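Local structure of cytosine deaminase (Klebsiella pneumoniae, 4R85) at residues F52-I57 with F305-I310; H58-L63 with T116-T121; A127-L132 with I168-D173. The protein probably catalyses the hydrolytic deamination of cytosine and 5-methylcytosine, using a single ferrous ion in an amidohydrolase-type active site. All blocks are in the same frame, centred on the assembly; numbering follows the deposited sequence.

Interaction 1 of 3, residues F52-I57 with F305-I310; sequences FVEPHI and FAQDSI. With FE2 (Fe (II) ion), chain H; 17E (5-methylcytosine), chain G.
I57 and D308 are joined by a single backbone bridge, CA to CA 4.0 Å, where the end of strand 47-57 meets the loop following strand 303-305. These are the first and last strands of the amidohydrolase TIM barrel, so the contact closes the barrel at its metal site. D308 N donates to H56 O (2.8 Å). Further back, a water donates to both V53 O and F305 O and so bridges the two backbones.

The buried carboxylate of E54 ties the segments together. Its CG stands anti to the backbone N (chi1 177°) and the chain then bends. OE1 takes Q307 N at 2.9 Å on its syn side, 23° out of the carboxylate plane, and a weak bond from Q307 NE2. OE2 turns its anti lone pair to H56 N of its own strand. With both oxygens engaged, the rotation of the carboxylate is fixed. Beside it, A306 CB packs on H56 CB at 3.5 Å, and P55 CG and CD pack on A306 CB and F305 O.

The H56 and D308 side chains run side by side, ring and carboxylate planes 64° apart. H56 ND1 is held by S240, while H56 NE2 and D308 OD2 each bind the ferrous ion at 2.3 Å. The other oxygen, D308 OD1, accepts from N4 of 5-methylcytosine at 2.7 Å.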
loop_
_atom_site.group_PDB
_atom_site.type_symbol
_atom_site.label_atom_id
_atom_site.label_comp_id
_atom_site.label_asym_id
_atom_site.label_seq_id
_atom_site.Cartn_x
_atom_site.Cartn_y
_atom_site.Cartn_z
ATOM N N PHE A 52 -3.817 -7.835 16.661
ATOM C CA PHE A 52 -4.441 -7.623 15.367
ATOM C C PHE A 52 -5.334 -8.821 15.046
ATOM O O PHE A 52 -5.116 -9.925 15.558
ATOM C CB PHE A 52 -3.390 -7.425 14.277
ATOM C CG PHE A 52 -2.688 -6.093 14.345
ATOM C CD1 PHE A 52 -1.323 -6.025 14.548
ATOM C CD2 PHE A 52 -3.400 -4.910 14.197
ATOM C CE1 PHE A 52 -0.671 -4.800 14.608
ATOM C CE2 PHE A 52 -2.759 -3.685 14.255
ATOM C CZ PHE A 52 -1.390 -3.630 14.464
ATOM N N VAL A 53 -6.337 -8.592 14.204
ATOM C CA VAL A 53 -7.256 -9.638 13.789
ATOM C C VAL A 53 -7.183 -9.792 12.273
ATOM O O VAL A 53 -7.085 -8.807 11.545
ATOM C CB VAL A 53 -8.704 -9.281 14.200
ATOM C CG1 VAL A 53 -9.680 -10.375 13.781
ATOM C CG2 VAL A 53 -8.792 -9.011 15.697
ATOM N N GLU A 54 -7.191 -11.034 11.802
ATOM C CA GLU A 54 -7.328 -11.310 10.382
ATOM C C GLU A 54 -8.672 -11.986 10.202
ATOM O O GLU A 54 -8.770 -13.204 10.303
ATOM C CB GLU A 54 -6.212 -12.231 9.894
ATOM C CG GLU A 54 -6.364 -12.617 8.421
ATOM C CD GLU A 54 -6.804 -11.432 7.561
ATOM O OE1 GLU A 54 -5.934 -10.612 7.191
ATOM O OE2 GLU A 54 -8.017 -11.311 7.267
ATOM N N PRO A 55 -9.720 -11.194 9.949
ATOM C CA PRO A 55 -11.083 -11.730 9.970
ATOM C C PRO A 55 -11.493 -12.405 8.670
ATOM O O PRO A 55 -12.631 -12.867 8.585
ATOM C CB PRO A 55 -11.941 -10.475 10.182
ATOM C CG PRO A 55 -11.150 -9.389 9.496
ATOM C CD PRO A 55 -9.692 -9.739 9.720
ATOM N N HIS A 56 -10.607 -12.446 7.680
ATOM C CA HIS A 56 -10.945 -13.046 6.396
ATOM C C HIS A 56 -9.702 -13.400 5.585
ATOM O O HIS A 56 -9.075 -12.530 4.967
ATOM C CB HIS A 56 -11.832 -12.086 5.589
ATOM C CG HIS A 56 -12.429 -12.704 4.368
ATOM N ND1 HIS A 56 -13.784 -12.679 4.111
ATOM C CD2 HIS A 56 -11.856 -13.353 3.326
ATOM C CE1 HIS A 56 -14.020 -13.291 2.965
ATOM N NE2 HIS A 56 -12.869 -13.718 2.478
ATOM N N ILE A 57 -9.370 -14.685 5.565
ATOM C CA ILE A 57 -8.239 -15.190 4.791
ATOM C C ILE A 57 -8.600 -16.588 4.311
ATOM O O ILE A 57 -9.448 -17.240 4.924
ATOM C CB ILE A 57 -6.956 -15.204 5.655
ATOM C CG1 ILE A 57 -5.724 -15.572 4.822
ATOM C CG2 ILE A 57 -7.132 -16.110 6.884
ATOM C CD1 ILE A 57 -4.411 -15.098 5.451
ATOM N N PHE A 305 -11.071 -4.348 7.815
ATOM C CA PHE A 305 -10.219 -4.723 6.679
ATOM C C PHE A 305 -9.576 -6.089 6.871
ATOM O O PHE A 305 -9.284 -6.495 7.998
ATOM C CB PHE A 305 -9.102 -3.702 6.477
ATOM C CG PHE A 305 -9.566 -2.364 5.988
ATOM C CD1 PHE A 305 -10.347 -2.261 4.845
ATOM C CD2 PHE A 305 -9.214 -1.198 6.669
ATOM C CE1 PHE A 305 -10.777 -1.023 4.382
ATOM C CE2 PHE A 305 -9.635 0.051 6.210
ATOM C CZ PHE A 305 -10.422 0.135 5.068
ATOM N N ALA A 306 -9.325 -6.786 5.762
ATOM C CA ALA A 306 -8.734 -8.111 5.829
ATOM C C ALA A 306 -7.798 -8.357 4.651
ATOM O O ALA A 306 -7.906 -7.709 3.614
ATOM C CB ALA A 306 -9.826 -9.169 5.849
ATOM N N GLN A 307 -6.887 -9.309 4.817
ATOM C CA GLN A 307 -5.927 -9.643 3.765
ATOM C C GLN A 307 -6.497 -10.496 2.631
ATOM O O GLN A 307 -6.104 -10.317 1.486
ATOM C CB GLN A 307 -4.680 -10.313 4.363
ATOM C CG GLN A 307 -3.900 -9.371 5.281
ATOM C CD GLN A 307 -2.792 -10.053 6.045
ATOM O OE1 GLN A 307 -1.737 -10.354 5.490
ATOM N NE2 GLN A 307 -3.017 -10.288 7.328
ATOM N N ASP A 308 -7.399 -11.421 2.962
ATOM C CA ASP A 308 -8.027 -12.324 1.982
ATOM C C ASP A 308 -7.077 -13.427 1.493
ATOM O O ASP A 308 -7.307 -14.618 1.729
ATOM C CB ASP A 308 -8.599 -11.532 0.785
ATOM C CG ASP A 308 -9.629 -12.312 0.011
ATOM O OD1 ASP A 308 -9.775 -12.112 -1.216
ATOM O OD2 ASP A 308 -10.304 -13.132 0.637
ATOM N N SER A 309 -6.010 -13.026 0.816
ATOM C CA SER A 309 -5.107 -13.981 0.186
ATOM C C SER A 309 -3.653 -13.742 0.529
ATOM O O SER A 309 -3.209 -12.608 0.620
ATOM C CB SER A 309 -5.230 -13.881 -1.332
ATOM O OG SER A 309 -6.468 -14.386 -1.774
ATOM N N ILE A 310 -2.904 -14.826 0.675
ATOM C CA ILE A 310 -1.456 -14.746 0.673
ATOM C C ILE A 310 -0.897 -15.762 -0.325
ATOM O O ILE A 310 -0.991 -16.976 -0.117
ATOM C CB ILE A 310 -0.874 -14.947 2.085
ATOM C CG1 ILE A 310 -1.305 -13.774 2.987
ATOM C CG2 ILE A 310 0.643 -15.055 2.026
ATOM C CD1 ILE A 310 -0.717 -13.793 4.400
HETATM FE FE FE2 H . -12.399 -14.064 0.298
HETATM N N1 17E G . -12.468 -17.175 -3.777
HETATM C C2 17E G . -13.329 -16.177 -3.976
HETATM O O2 17E G . -14.581 -16.454 -4.463
HETATM N N3 17E G . -13.005 -14.908 -3.708
HETATM C C4 17E G . -11.786 -14.604 -3.233
HETATM N N4 17E G . -11.450 -13.245 -2.952
HETATM C C5 17E G . -10.851 -15.617 -3.007
HETATM C C6 17E G . -11.235 -16.923 -3.295
HETATM C CM5 17E G . -9.490 -15.296 -2.475
HETATM O O HOH W 1 -8.653 -6.694 10.651
#

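Interaction 2 of 3, residues H58-L63 with T116-T121. With FE2 (Fe (II) ion), chain H; 17E (5-methylcytosine), chain G.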
loop_
_atom_site.group_PDB
_atom_site.type_symbol
_atom_site.label_atom_id
_atom_site.label_comp_id
_atom_site.label_asym_id
_atom_site.label_seq_id
_atom_site.Cartn_x
_atom_site.Cartn_y
_atom_site.Cartn_z
ATOM N N HIS A 58 -8.002 -17.031 3.202
ATOM C CA HIS A 58 -8.233 -18.376 2.688
ATOM C C HIS A 58 -7.005 -19.236 2.916
ATOM O O HIS A 58 -6.147 -19.354 2.025
ATOM C CB HIS A 58 -8.538 -18.348 1.190
ATOM C CG HIS A 58 -9.787 -17.602 0.838
ATOM N ND1 HIS A 58 -10.951 -18.236 0.464
ATOM C CD2 HIS A 58 -10.048 -16.275 0.783
ATOM C CE1 HIS A 58 -11.879 -17.336 0.201
ATOM N NE2 HIS A 58 -11.357 -16.139 0.389
ATOM N N LEU A 59 -6.922 -19.844 4.094
ATOM C CA LEU A 59 -5.754 -20.655 4.453
ATOM C C LEU A 59 -5.631 -21.949 3.657
ATOM O O LEU A 59 -4.539 -22.499 3.538
ATOM C CB LEU A 59 -5.745 -20.971 5.950
ATOM C CG LEU A 59 -5.463 -19.775 6.851
ATOM C CD1 LEU A 59 -5.450 -20.196 8.309
ATOM C CD2 LEU A 59 -4.142 -19.119 6.446
ATOM N N ASP A 60 -6.733 -22.451 3.114
ATOM C CA ASP A 60 -6.635 -23.677 2.325
ATOM C C ASP A 60 -5.870 -23.446 1.022
ATOM O O ASP A 60 -5.164 -24.335 0.544
ATOM C CB ASP A 60 -8.007 -24.334 2.081
ATOM C CG ASP A 60 -8.971 -23.449 1.296
ATOM O OD1 ASP A 60 -9.905 -24.020 0.691
ATOM O OD2 ASP A 60 -8.812 -22.206 1.279
ATOM N N ALA A 61 -5.983 -22.237 0.478
ATOM C CA ALA A 61 -5.382 -21.920 -0.819
ATOM C C ALA A 61 -4.052 -21.184 -0.704
ATOM O O ALA A 61 -3.374 -20.957 -1.703
ATOM C CB ALA A 61 -6.354 -21.112 -1.676
ATOM N N THR A 62 -3.662 -20.830 0.514
ATOM C CA THR A 62 -2.460 -20.021 0.704
ATOM C C THR A 62 -1.186 -20.702 0.165
ATOM O O THR A 62 -1.035 -21.923 0.248
ATOM C CB THR A 62 -2.286 -19.620 2.190
ATOM O OG1 THR A 62 -1.263 -18.627 2.303
ATOM C CG2 THR A 62 -1.911 -20.840 3.025
ATOM N N LEU A 63 -0.294 -19.904 -0.418
ATOM C CA LEU A 63 1.011 -20.376 -0.892
ATOM C C LEU A 63 0.903 -21.360 -2.060
ATOM O O LEU A 63 1.769 -22.214 -2.226
ATOM C CB LEU A 63 1.833 -21.000 0.246
ATOM C CG LEU A 63 1.878 -20.218 1.560
ATOM C CD1 LEU A 63 2.765 -20.909 2.591
ATOM C CD2 LEU A 63 2.364 -18.798 1.300
ATOM N N THR A 116 -10.690 -18.210 8.849
ATOM C CA THR A 116 -10.314 -18.701 7.532
ATOM C C THR A 116 -11.527 -19.270 6.830
ATOM O O THR A 116 -12.351 -19.936 7.451
ATOM C CB THR A 116 -9.196 -19.779 7.575
ATOM O OG1 THR A 116 -8.821 -20.123 6.235
ATOM C CG2 THR A 116 -9.663 -21.045 8.285
ATOM N N HIS A 117 -11.650 -18.974 5.543
ATOM C CA HIS A 117 -12.612 -19.670 4.705
ATOM C C HIS A 117 -11.937 -20.929 4.163
ATOM O O HIS A 117 -10.734 -20.925 3.890
ATOM C CB HIS A 117 -13.103 -18.752 3.574
ATOM C CG HIS A 117 -13.857 -17.561 4.079
ATOM N ND1 HIS A 117 -15.226 -17.446 3.973
ATOM C CD2 HIS A 117 -13.437 -16.468 4.759
ATOM C CE1 HIS A 117 -15.615 -16.320 4.549
ATOM N NE2 HIS A 117 -14.550 -15.709 5.033
ATOM N N VAL A 118 -12.697 -22.018 4.058
ATOM C CA VAL A 118 -12.194 -23.259 3.480
ATOM C C VAL A 118 -13.179 -23.742 2.431
ATOM O O VAL A 118 -14.363 -23.864 2.713
ATOM C CB VAL A 118 -12.057 -24.374 4.533
ATOM C CG1 VAL A 118 -11.420 -25.630 3.900
ATOM C CG2 VAL A 118 -11.247 -23.889 5.706
ATOM N N ASP A 119 -12.689 -24.027 1.227
ATOM C CA ASP A 119 -13.548 -24.466 0.132
ATOM C C ASP A 119 -14.125 -25.853 0.441
ATOM O O ASP A 119 -13.382 -26.819 0.601
ATOM C CB ASP A 119 -12.748 -24.463 -1.179
ATOM C CG ASP A 119 -13.566 -24.884 -2.389
ATOM O OD1 ASP A 119 -12.950 -25.034 -3.470
ATOM O OD2 ASP A 119 -14.802 -25.060 -2.286
ATOM N N VAL A 120 -15.451 -25.938 0.546
ATOM C CA VAL A 120 -16.104 -27.218 0.836
ATOM C C VAL A 120 -16.792 -27.795 -0.406
ATOM O O VAL A 120 -17.437 -28.835 -0.335
ATOM C CB VAL A 120 -17.107 -27.125 2.012
ATOM C CG1 VAL A 120 -16.391 -26.688 3.293
ATOM C CG2 VAL A 120 -18.246 -26.164 1.688
ATOM N N THR A 121 -16.652 -27.122 -1.545
ATOM C CA THR A 121 -17.030 -27.746 -2.810
ATOM C C THR A 121 -15.860 -28.620 -3.261
ATOM O O THR A 121 -15.227 -28.398 -4.297
ATOM C CB THR A 121 -17.474 -26.737 -3.889
ATOM O OG1 THR A 121 -16.502 -25.692 -4.009
ATOM C CG2 THR A 121 -18.841 -26.130 -3.519
HETATM FE FE FE2 H . -12.399 -14.064 0.298
HETATM N N1 17E G . -12.468 -17.175 -3.777
HETATM C C2 17E G . -13.329 -16.177 -3.976
HETATM O O2 17E G . -14.581 -16.454 -4.463
HETATM N N3 17E G . -13.005 -14.908 -3.708
HETATM C C4 17E G . -11.786 -14.604 -3.233
HETATM N N4 17E G . -11.450 -13.245 -2.952
HETATM C C5 17E G . -10.851 -15.617 -3.007
HETATM C C6 17E G . -11.235 -16.923 -3.295
HETATM C CM5 17E G . -9.490 -15.296 -2.475
HETATM O O HOH W 2 -10.467 -26.677 0.147
#
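H58, the second histidine of the His-X-His metal motif at the C-terminal end of the first barrel strand, lies against H117 of the neighbouring strand 111-119. Its NE2 binds the ferrous ion at 2.3 Å. The methyl carbon CM5 of 5-methylcytosine sits over one face of the ring, shifted toward the rim and nearest to CD2 of H58 (3.4 Å). From strand 111-119, H117 CB comes within 3.8 Å of H58 ND1 as an off-centre CH-pi contact. The two imidazole planes lie 29° apart but are slid past each other, so there is little ring overlap.

Beyond H58 the chain leaves the strand in a loop and is caught by side chains on both segments. L59 N donates to T116 OG1 at 2.9 Å, and CB and CG of L59 also rest on that hydroxyl oxygen, the two side chains crossing at about a right angle.

D60 points toward the strand, its CG between the backbone N and the carbonyl carbon (chi1 62°). D119 N meets D60 OD1 at 2.8 Å in an almost straight bond (172° at the hydrogen), approaching from above the carboxylate plane. A water donates to the same oxygen and to D119 O. OD1 is thus gripped by both the amide and the water, while CB of D60 packs on V118 CG1 at 4.1 Å.

D119 also bonds to the turn after the strand: its OD2 accepts from T121 N (2.9 Å), forming an Asx turn, and from T121 OG1. OD1 of D119 makes a salt bridge with K87. Such loops at the C-terminal strand ends, carrying metal ligands and pocket walls, are typical of the amidohydrolase TIM barrel.

Interaction 3 of 3, residues A127-L132 with I168-D173; sequences ALQALL and IEMGAD
L128 meets M170 where helix 126-137 passes the end of helix 160-170. L128 points at the other helix, CG anti to the backbone N (chi1 178°). Its CD2 lies 3.7 Å from the terminal methyl CE of M170 and 3.9 Å from the sulphur SD. The thioether chain runs extended as far as SD and then bends at chi3 (65°), which sets CE beside the first helix.

Q129, one residue on, touches the same methyl from the solvent side of the contact: its CG approaches M170 CE to 3.6 Å, and only this aliphatic part of the side chain takes part. M170 CE thus lies against both L128 and Q129.

Both helices belong to the outer layer of the TIM barrel. Helix 126-137 follows strand 111-119 and helix 160-170 follows strand 143-149, so the contact packs successive beta-alpha units side by side. Beneath them lies strand 143-149, whose I146 is touched by L128, L132 and A172.

A turn further along, L132 points at the place where helix 160-170 ends. It crosses M170 at about a right angle, and its two methyls divide the work. L132 CD1 lies 3.6 Å from M170 O and 4.1 Å from M170 CB. CD2 faces the next peptide, 3.9 Å from G171 O and 4.1 Å from A172 N. That backbone is presented by a Schellman motif, in which G171 takes a positive phi (126°) and turns the chain out of the helix toward strand 174-175. Past the turn, D173 forms a salt bridge with K135, farther along helix 126-137.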
loop_
_atom_site.group_PDB
_atom_site.type_symbol
_atom_site.label_atom_id
_atom_site.label_comp_id
_atom_site.label_asym_id
_atom_site.label_seq_id
_atom_site.Cartn_x
_atom_site.Cartn_y
_atom_site.Cartn_z
ATOM N N ALA A 127 -8.992 -30.304 2.858
ATOM C CA ALA A 127 -8.487 -29.085 3.481
ATOM C C ALA A 127 -9.236 -28.784 4.778
ATOM O O ALA A 127 -8.645 -28.310 5.751
ATOM C CB ALA A 127 -8.603 -27.900 2.528
ATOM N N LEU A 128 -10.544 -29.018 4.780
ATOM C CA LEU A 128 -11.332 -28.764 5.985
ATOM C C LEU A 128 -10.825 -29.647 7.123
ATOM O O LEU A 128 -10.622 -29.183 8.242
ATOM C CB LEU A 128 -12.814 -29.026 5.726
ATOM C CG LEU A 128 -13.727 -28.833 6.938
ATOM C CD1 LEU A 128 -13.666 -27.389 7.442
ATOM C CD2 LEU A 128 -15.141 -29.209 6.565
ATOM N N GLN A 129 -10.610 -30.920 6.820
ATOM C CA GLN A 129 -10.072 -31.859 7.798
ATOM C C GLN A 129 -8.751 -31.352 8.354
ATOM O O GLN A 129 -8.540 -31.342 9.570
ATOM C CB GLN A 129 -9.879 -33.236 7.164
ATOM C CG GLN A 129 -11.185 -33.925 6.817
ATOM C CD GLN A 129 -10.989 -35.218 6.039
ATOM O OE1 GLN A 129 -9.977 -35.910 6.196
ATOM N NE2 GLN A 129 -11.961 -35.546 5.189
ATOM N N ALA A 130 -7.868 -30.917 7.462
ATOM C CA ALA A 130 -6.555 -30.438 7.891
ATOM C C ALA A 130 -6.685 -29.193 8.776
ATOM O O ALA A 130 -6.015 -29.079 9.801
ATOM C CB ALA A 130 -5.664 -30.150 6.685
ATOM N N LEU A 131 -7.552 -28.272 8.383
ATOM C CA LEU A 131 -7.668 -27.005 9.103
ATOM C C LEU A 131 -8.374 -27.135 10.457
ATOM O O LEU A 131 -8.069 -26.391 11.384
ATOM C CB LEU A 131 -8.289 -25.916 8.219
ATOM C CG LEU A 131 -7.267 -25.457 7.169
ATOM C CD1 LEU A 131 -7.917 -24.731 6.015
ATOM C CD2 LEU A 131 -6.214 -24.580 7.802
ATOM N N LEU A 132 -9.294 -28.087 10.573
ATOM C CA LEU A 132 -9.894 -28.385 11.873
ATOM C C LEU A 132 -8.831 -28.879 12.852
ATOM O O LEU A 132 -8.865 -28.538 14.034
ATOM C CB LEU A 132 -11.033 -29.405 11.751
ATOM C CG LEU A 132 -12.330 -28.882 11.115
ATOM C CD1 LEU A 132 -13.225 -30.040 10.697
ATOM C CD2 LEU A 132 -13.074 -27.973 12.079
ATOM N N ILE A 168 -20.371 -28.336 8.288
ATOM C CA ILE A 168 -20.868 -27.821 9.559
ATOM C C ILE A 168 -20.872 -28.918 10.620
ATOM O O ILE A 168 -20.428 -28.706 11.750
ATOM C CB ILE A 168 -22.268 -27.191 9.392
ATOM C CG1 ILE A 168 -22.159 -25.903 8.568
ATOM C CG2 ILE A 168 -22.928 -26.941 10.749
ATOM C CD1 ILE A 168 -21.150 -24.909 9.115
ATOM N N GLU A 169 -21.337 -30.109 10.261
ATOM C CA GLU A 169 -21.350 -31.190 11.239
ATOM C C GLU A 169 -19.938 -31.592 11.669
ATOM O O GLU A 169 -19.718 -31.990 12.816
ATOM C CB GLU A 169 -22.136 -32.397 10.716
ATOM C CG GLU A 169 -23.616 -32.112 10.582
ATOM C CD GLU A 169 -24.406 -33.291 10.051
ATOM O OE1 GLU A 169 -23.793 -34.212 9.468
ATOM O OE2 GLU A 169 -25.645 -33.290 10.221
ATOM N N MET A 170 -18.985 -31.466 10.751
ATOM C CA MET A 170 -17.586 -31.767 11.046
ATOM C C MET A 170 -16.991 -30.757 12.020
ATOM O O MET A 170 -15.995 -31.039 12.691
ATOM C CB MET A 170 -16.757 -31.793 9.759
ATOM C CG MET A 170 -16.888 -33.085 8.972
ATOM S SD MET A 170 -16.140 -32.901 7.344
ATOM C CE MET A 170 -14.416 -32.657 7.756
ATOM N N GLY A 171 -17.591 -29.575 12.075
ATOM C CA GLY A 171 -17.239 -28.605 13.095
ATOM C C GLY A 171 -16.838 -27.217 12.637
ATOM O O GLY A 171 -16.344 -26.430 13.445
ATOM N N ALA A 172 -17.018 -26.903 11.358
ATOM C CA ALA A 172 -16.836 -25.519 10.922
ATOM C C ALA A 172 -17.718 -24.601 11.784
ATOM O O ALA A 172 -18.891 -24.898 12.018
ATOM C CB ALA A 172 -17.182 -25.364 9.455
ATOM N N ASP A 173 -17.139 -23.502 12.264
ATOM C CA ASP A 173 -17.820 -22.582 13.183
ATOM C C ASP A 173 -18.731 -21.603 12.445
ATOM O O ASP A 173 -19.664 -21.045 13.035
ATOM C CB ASP A 173 -16.801 -21.743 13.963
ATOM C CG ASP A 173 -15.555 -22.514 14.332
ATOM O OD1 ASP A 173 -15.528 -23.103 15.435
ATOM O OD2 ASP A 173 -14.598 -22.527 13.524
#

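Interactions 1 and 2 are buried and share the ferrous ion and 5-methylcytosine; interaction 3 lies in the helical shell, partly buried, and touches neither. The first two are also continuous with each other through two probable hydrogen bonds: I57 O with H117 N joins strands 47-57 and 111-119, and D308 O with H58 N joins the loop after 303-305 to the residue after strand 47-57. Their chemistry is polar, with carboxylates and a hydroxyl binding backbone amides beside the metal ligands, whereas interaction 3 relies on aliphatic and thioether packing. Interaction 2 nevertheless leads outward to interaction 3, since V118 packs on L131 and D60 on A127, while interactions 1 and 3 do not meet.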